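PDB 1OSD: hypothetical protein MerP from Cupriavidus metallidurans, which binds mercury ions in the periplasm, probably as part of a bacterial mercury-resistance system. Local coordinates for residues 35-38 against 39-42; 45-49 against 50-54. All coordinates share one frame; numbering follows the deposited sequence.

Contact 1: residues 35-38 against 39-42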
ATOM      1  N   ASP A  35      -3.828   1.381  -6.244  1.00 38.64           N
ATOM      2  CA  ASP A  35      -3.621   0.518  -7.406  1.00 37.05           C
ATOM      3  C   ASP A  35      -2.326  -0.248  -7.215  1.00 35.29           C
ATOM      4  O   ASP A  35      -1.268   0.347  -6.892  1.00 34.54           O
ATOM      5  CB  ASP A  35      -3.519   1.378  -8.640  1.00 38.13           C
ATOM      6  CG  ASP A  35      -4.857   1.979  -9.029  1.00 40.45           C
ATOM      7  OD1 ASP A  35      -4.835   3.130  -9.492  1.00 41.84           O
ATOM      8  OD2 ASP A  35      -5.947   1.358  -8.942  1.00 42.63           O
ATOM      9  N   VAL A  36      -2.386  -1.534  -7.503  1.00 34.46           N
ATOM     10  CA  VAL A  36      -1.256  -2.433  -7.288  1.00 33.92           C
ATOM     11  C   VAL A  36      -0.781  -2.967  -8.599  1.00 33.70           C
ATOM     12  O   VAL A  36      -1.602  -3.281  -9.458  1.00 35.44           O
ATOM     13  CB  VAL A  36      -1.602  -3.581  -6.418  1.00 33.79           C
ATOM     14  CG1 VAL A  36      -1.791  -3.123  -4.984  1.00 38.39           C
ATOM     15  CG2 VAL A  36      -2.949  -4.291  -6.973  1.00 39.16           C
ATOM     16  N   THR A  37       0.498  -3.232  -8.672  1.00 34.22           N
ATOM     17  CA  THR A  37       1.148  -3.812  -9.873  1.00 35.24           C
ATOM     18  C   THR A  37       2.031  -4.951  -9.536  1.00 35.31           C
ATOM     19  O   THR A  37       3.039  -4.837  -8.788  1.00 32.96           O
ATOM     20  CB  THR A  37       1.899  -2.732 -10.703  1.00 34.93           C
ATOM     21  OG1 THR A  37       0.933  -1.734 -11.084  1.00 34.75           O
ATOM     22  CG2 THR A  37       2.408  -3.355 -11.996  1.00 37.16           C
ATOM     23  N   PHE A  38       1.614  -6.111 -10.022  1.00 34.92           N
ATOM     24  CA  PHE A  38       2.337  -7.380  -9.723  1.00 35.12           C
ATOM     25  C   PHE A  38       3.778  -7.336 -10.305  1.00 33.99           C
ATOM     26  O   PHE A  38       4.753  -7.668  -9.619  1.00 34.45           O
ATOM     27  CB  PHE A  38       1.531  -8.649 -10.212  1.00 37.09           C
ATOM     28  CG  PHE A  38       2.273 -10.032 -10.027  1.00 36.16           C
ATOM     29  CD1 PHE A  38       3.071 -10.563 -11.035  1.00 43.04           C
ATOM     30  CD2 PHE A  38       2.237 -10.707  -8.779  1.00 39.08           C
ATOM     31  CE1 PHE A  38       3.798 -11.800 -10.863  1.00 42.58           C
ATOM     32  CE2 PHE A  38       2.935 -11.887  -8.560  1.00 34.86           C
ATOM     33  CZ  PHE A  38       3.744 -12.434  -9.592  1.00 41.85           C
ATOM     34  N   GLU A  39       3.905  -6.892 -11.545  1.00 31.49           N
ATOM     35  CA  GLU A  39       5.127  -6.973 -12.205  1.00 33.88           C
ATOM     36  C   GLU A  39       6.222  -6.223 -11.429  1.00 35.03           C
ATOM     37  O   GLU A  39       7.293  -6.698 -11.322  1.00 34.35           O
ATOM     38  CB  GLU A  39       4.984  -6.386 -13.588  1.00 34.40           C
ATOM     39  CG  GLU A  39       6.254  -6.358 -14.436  1.00 36.57           C
ATOM     40  CD  GLU A  39       5.934  -5.998 -15.900  1.00 41.54           C
ATOM     41  OE1 GLU A  39       6.843  -6.184 -16.771  1.00 44.08           O
ATOM     42  OE2 GLU A  39       4.788  -5.454 -16.186  1.00 37.98           O
ATOM     43  N   THR A  40       5.910  -5.058 -10.898  1.00 34.79           N
ATOM     44  CA  THR A  40       6.927  -4.202 -10.290  1.00 36.55           C
ATOM     45  C   THR A  40       6.723  -4.204  -8.803  1.00 36.24           C
ATOM     46  O   THR A  40       7.321  -3.415  -8.145  1.00 37.21           O
ATOM     47  CB  THR A  40       6.775  -2.809 -10.823  1.00 36.03           C
ATOM     48  OG1 THR A  40       5.395  -2.446 -10.697  1.00 36.57           O
ATOM     49  CG2 THR A  40       7.034  -2.813 -12.270  1.00 37.30           C
ATOM     50  N   ARG A  41       5.925  -5.135  -8.289  1.00 34.88           N
ATOM     51  CA  ARG A  41       5.764  -5.308  -6.856  1.00 34.95           C
ATOM     52  C   ARG A  41       5.578  -3.980  -6.202  1.00 35.71           C
ATOM     53  O   ARG A  41       6.297  -3.584  -5.280  1.00 33.27           O
ATOM     54  CB  ARG A  41       6.925  -6.001  -6.282  1.00 35.82           C
ATOM     55  CG  ARG A  41       7.026  -7.433  -6.659  1.00 36.81           C
ATOM     56  CD  ARG A  41       8.318  -8.097  -6.203  1.00 41.88           C
ATOM     57  NE  ARG A  41       8.483  -9.342  -6.967  1.00 46.35           N
ATOM     58  CZ  ARG A  41       9.546 -10.141  -6.825  1.00 49.74           C
ATOM     59  NH1 ARG A  41      10.482  -9.881  -5.894  1.00 47.31           N
ATOM     60  NH2 ARG A  41       9.625 -11.232  -7.562  1.00 44.10           N
ATOM     61  N   GLN A  42       4.576  -3.245  -6.709  1.00 36.17           N
ATOM     62  CA  GLN A  42       4.300  -2.001  -6.094  1.00 36.04           C
ATOM     63  C   GLN A  42       2.826  -1.655  -5.887  1.00 36.95           C
ATOM     64  O   GLN A  42       1.933  -2.346  -6.437  1.00 32.44           O
ATOM     65  CB  GLN A  42       5.146  -0.901  -6.700  1.00 38.53           C
ATOM     66  CG  GLN A  42       5.093  -0.605  -8.140  1.00 43.36           C
ATOM     67  CD  GLN A  42       6.111   0.482  -8.590  1.00 41.51           C
ATOM     68  OE1 GLN A  42       7.356   0.394  -8.348  1.00 47.88           O
ATOM     69  NE2 GLN A  42       5.609   1.339  -9.328  1.00 36.96           N
TER
HETATM   70  O   HOH W   1       6.191  -9.932  -8.836  1.00 40.68           O

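Contact 2: residues 45-49 against 50-54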
ATOM      1  N   VAL A  45      -0.713   4.698  -3.597  1.00 38.83           N
ATOM      2  CA  VAL A  45      -1.768   4.984  -2.623  1.00 37.62           C
ATOM      3  C   VAL A  45      -1.953   6.447  -2.566  1.00 38.41           C
ATOM      4  O   VAL A  45      -1.002   7.199  -2.367  1.00 39.36           O
ATOM      5  CB  VAL A  45      -1.371   4.530  -1.213  1.00 38.33           C
ATOM      6  CG1 VAL A  45      -2.536   4.728  -0.221  1.00 39.39           C
ATOM      7  CG2 VAL A  45      -0.817   3.137  -1.209  1.00 40.19           C
ATOM      8  N   THR A  46      -3.195   6.858  -2.798  1.00 38.22           N
ATOM      9  CA  THR A  46      -3.631   8.255  -2.680  1.00 36.81           C
ATOM     10  C   THR A  46      -4.456   8.363  -1.360  1.00 36.79           C
ATOM     11  O   THR A  46      -5.366   7.574  -1.081  1.00 32.82           O
ATOM     12  CB  THR A  46      -4.513   8.655  -3.827  1.00 36.37           C
ATOM     13  OG1 THR A  46      -3.757   8.721  -5.038  1.00 36.93           O
ATOM     14  CG2 THR A  46      -5.066  10.083  -3.603  1.00 37.04           C
ATOM     15  N   PHE A  47      -4.049   9.296  -0.536  1.00 35.63           N
ATOM     16  CA  PHE A  47      -4.590   9.331   0.809  1.00 36.80           C
ATOM     17  C   PHE A  47      -4.544  10.750   1.389  1.00 35.94           C
ATOM     18  O   PHE A  47      -3.789  11.674   0.906  1.00 34.03           O
ATOM     19  CB  PHE A  47      -3.791   8.357   1.721  1.00 35.70           C
ATOM     20  CG  PHE A  47      -2.383   8.841   2.041  1.00 35.45           C
ATOM     21  CD1 PHE A  47      -2.145   9.622   3.165  1.00 31.67           C
ATOM     22  CD2 PHE A  47      -1.262   8.486   1.215  1.00 34.66           C
ATOM     23  CE1 PHE A  47      -0.837  10.089   3.493  1.00 28.40           C
ATOM     24  CE2 PHE A  47       0.050   9.020   1.503  1.00 34.35           C
ATOM     25  CZ  PHE A  47       0.248   9.810   2.677  1.00 33.90           C
ATOM     26  N   ASP A  48      -5.305  10.900   2.490  1.00 37.31           N
ATOM     27  CA  ASP A  48      -5.301  12.160   3.200  1.00 36.30           C
ATOM     28  C   ASP A  48      -4.402  12.164   4.409  1.00 37.58           C
ATOM     29  O   ASP A  48      -4.661  11.412   5.334  1.00 38.01           O
ATOM     30  CB  ASP A  48      -6.739  12.477   3.504  1.00 36.95           C
ATOM     31  CG  ASP A  48      -6.921  13.834   4.108  1.00 31.55           C
ATOM     32  OD1 ASP A  48      -8.132  14.222   4.332  1.00 36.18           O
ATOM     33  OD2 ASP A  48      -5.993  14.542   4.538  1.00 33.49           O
ATOM     34  N   ASP A  49      -3.344  12.985   4.368  1.00 36.84           N
ATOM     35  CA  ASP A  49      -2.258  12.992   5.321  1.00 38.46           C
ATOM     36  C   ASP A  49      -2.608  13.624   6.679  1.00 37.76           C
ATOM     37  O   ASP A  49      -1.840  13.503   7.644  1.00 35.53           O
ATOM     38  CB  ASP A  49      -1.021  13.599   4.776  1.00 39.33           C
ATOM     39  CG  ASP A  49      -1.091  15.125   4.652  1.00 41.43           C
ATOM     40  OD1 ASP A  49      -0.137  15.627   4.077  1.00 36.13           O
ATOM     41  OD2 ASP A  49      -2.009  15.898   5.053  1.00 44.35           O
ATOM     42  N   ALA A  50      -3.817  14.208   6.729  1.00 36.08           N
ATOM     43  CA  ALA A  50      -4.449  14.588   7.936  1.00 37.03           C
ATOM     44  C   ALA A  50      -5.119  13.442   8.627  1.00 37.38           C
ATOM     45  O   ALA A  50      -5.486  13.622   9.804  1.00 39.78           O
ATOM     46  CB  ALA A  50      -5.560  15.621   7.655  1.00 38.57           C
ATOM     47  N   LYS A  51      -5.383  12.357   7.905  1.00 35.90           N
ATOM     48  CA  LYS A  51      -6.128  11.185   8.424  1.00 37.24           C
ATOM     49  C   LYS A  51      -5.261   9.982   8.650  1.00 37.49           C
ATOM     50  O   LYS A  51      -5.587   9.105   9.520  1.00 39.16           O
ATOM     51  CB  LYS A  51      -7.267  10.815   7.431  1.00 35.28           C
ATOM     52  CG  LYS A  51      -8.392  11.876   7.434  0.50 34.33           C
ATOM     53  CD  LYS A  51      -9.152  11.940   6.220  0.50 33.71           C
ATOM     54  CE  LYS A  51     -10.390  12.956   6.219  0.50 36.41           C
ATOM     55  NZ  LYS A  51     -11.702  12.267   5.888  0.50 30.56           N
ATOM     56  N   THR A  52      -4.192   9.876   7.854  1.00 36.89           N
ATOM     57  CA  THR A  52      -3.284   8.766   7.967  1.00 36.46           C
ATOM     58  C   THR A  52      -1.904   9.124   7.453  1.00 36.63           C
ATOM     59  O   THR A  52      -1.653  10.284   7.086  1.00 35.77           O
ATOM     60  CB  THR A  52      -3.925   7.470   7.284  1.00 37.89           C
ATOM     61  OG1 THR A  52      -3.178   6.305   7.642  1.00 36.26           O
ATOM     62  CG2 THR A  52      -3.918   7.501   5.726  1.00 35.63           C
ATOM     63  N   SER A  53      -0.985   8.156   7.439  1.00 36.61           N
ATOM     64  CA  SER A  53       0.399   8.453   7.032  1.00 36.83           C
ATOM     65  C   SER A  53       1.082   7.269   6.424  1.00 36.57           C
ATOM     66  O   SER A  53       0.551   6.157   6.457  1.00 36.07           O
ATOM     67  CB  SER A  53       1.194   8.938   8.272  1.00 39.12           C
ATOM     68  OG  SER A  53       1.272   7.892   9.171  1.00 37.34           O
ATOM     69  N   VAL A  54       2.262   7.478   5.861  1.00 36.76           N
ATOM     70  CA  VAL A  54       2.976   6.433   5.162  1.00 38.84           C
ATOM     71  C   VAL A  54       3.309   5.294   6.103  1.00 39.66           C
ATOM     72  O   VAL A  54       3.243   4.109   5.681  1.00 41.65           O
ATOM     73  CB  VAL A  54       4.290   6.997   4.454  1.00 39.45           C
ATOM     74  CG1 VAL A  54       5.231   5.900   4.030  1.00 44.81           C
ATOM     75  CG2 VAL A  54       3.931   8.005   3.291  1.00 38.21           C
TER

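Contact 1: residues 35-38 against 39-42
The carbonyl oxygen F38 O is gripped twice: R41 N donates to it at 3.1 Å, and a water donates to it at 2.8 Å. R41 N closes a type I turn from F38 to R41, coming from 71° out of the carbonyl plane and not along a lone pair. The same water accepts from R41 NE at 3.0 Å, in the plane of the guanidinium group at its edge, and sits over the centre of one face of the F38 ring. R41 reaches it through a chain extended from CG to NE.

Where the turn meets the strands, T37 N donates to Q42 O at 2.8 Å and Q42 N returns a bond to T37 O at 3.0 Å, making an antiparallel hydrogen-bonded pair. R41 and Q42 both oppose T37, a G1 beta bulge, with R41 in a left-handed backbone conformation (phi 45°, psi 54°). The methyl T37 CG2 points away from the T37 backbone nitrogen and across to T40 OG1, 3.4 Å off.

This surface hairpin joins strand 31-37 to strand 42-48, with V36 and F38 touching P18 of helix 17-26 and R41 sharing a backbone hydrogen bond with V9.

Contact 2: residues 45-49 against 50-54
The chain turns back on D48, whose carbonyl oxygen takes two backbone donors, K51 N at 2.8 Å and T52 N at 3.0 Å. They approach differently: T52 N lies in the carbonyl plane with a C=O...N angle of 157°, whereas K51 N stands 50° out of that plane. D49 CA makes a CA-H...O contact with T52 O at 3.3 Å.

The carboxylate of D48 adds an Asx turn to these i+3 and i+4 bonds. With CG anti to the backbone nitrogen (chi1 -174°), D48 OD2 accepts from A50 N, two residues on, at 3.1 Å, met from above the carboxylate plane, and also bonds to A1 N at the chain terminus. In one of the two conformers of K51, the other oxygen, D48 OD1, lies alongside the lysine chain, 3.1 Å from K51 CD. K51 NZ then stays 4.4 Å from D48 OD1, beyond a salt bridge. D49 OD2 likewise bonds to A1 N, so that two carboxylates meet the amino terminus.

On the buried side, the F47 ring lies against the returning chain. T52 crosses F47 at about a right angle, bringing the methyl T52 CG2 to 3.8 Å from F47 CD1, while V54 CG2 approaches F47 CZ at 4.1 Å. The ring also touches V5, V31 and L57, placing it between the sheet and helix 54-63.

The Asx turn and the doubly accepting D48 O end strand 42-48, and S53 stands at the N-cap of helix 54-63: this is the passage from the third strand to the second helix in the βαββαβ ferredoxin-like fold of heavy-metal-associated domains.

How the contacts relate
Contacts 1 and 2 lie in series along the chain, and their centres are about 19 Å apart on opposite sides of the molecule's centre. Strand 42-48 connects them: the hairpin of residues 35-42 leads into it, and the turn that follows D48 takes the chain out of it toward helix 54-63. Both reach the same antiparallel sheet, in which strands 31-37 and 42-48 are neighbours. Contact 1 is a surface reversal, whereas contact 2 is partly buried. Together they define the two ends of the third strand of a compact heavy-metal-associated domain, with F38 of contact 1 lying near the C14-C17 disulfide, the oxidised form of the pair that probably binds mercury.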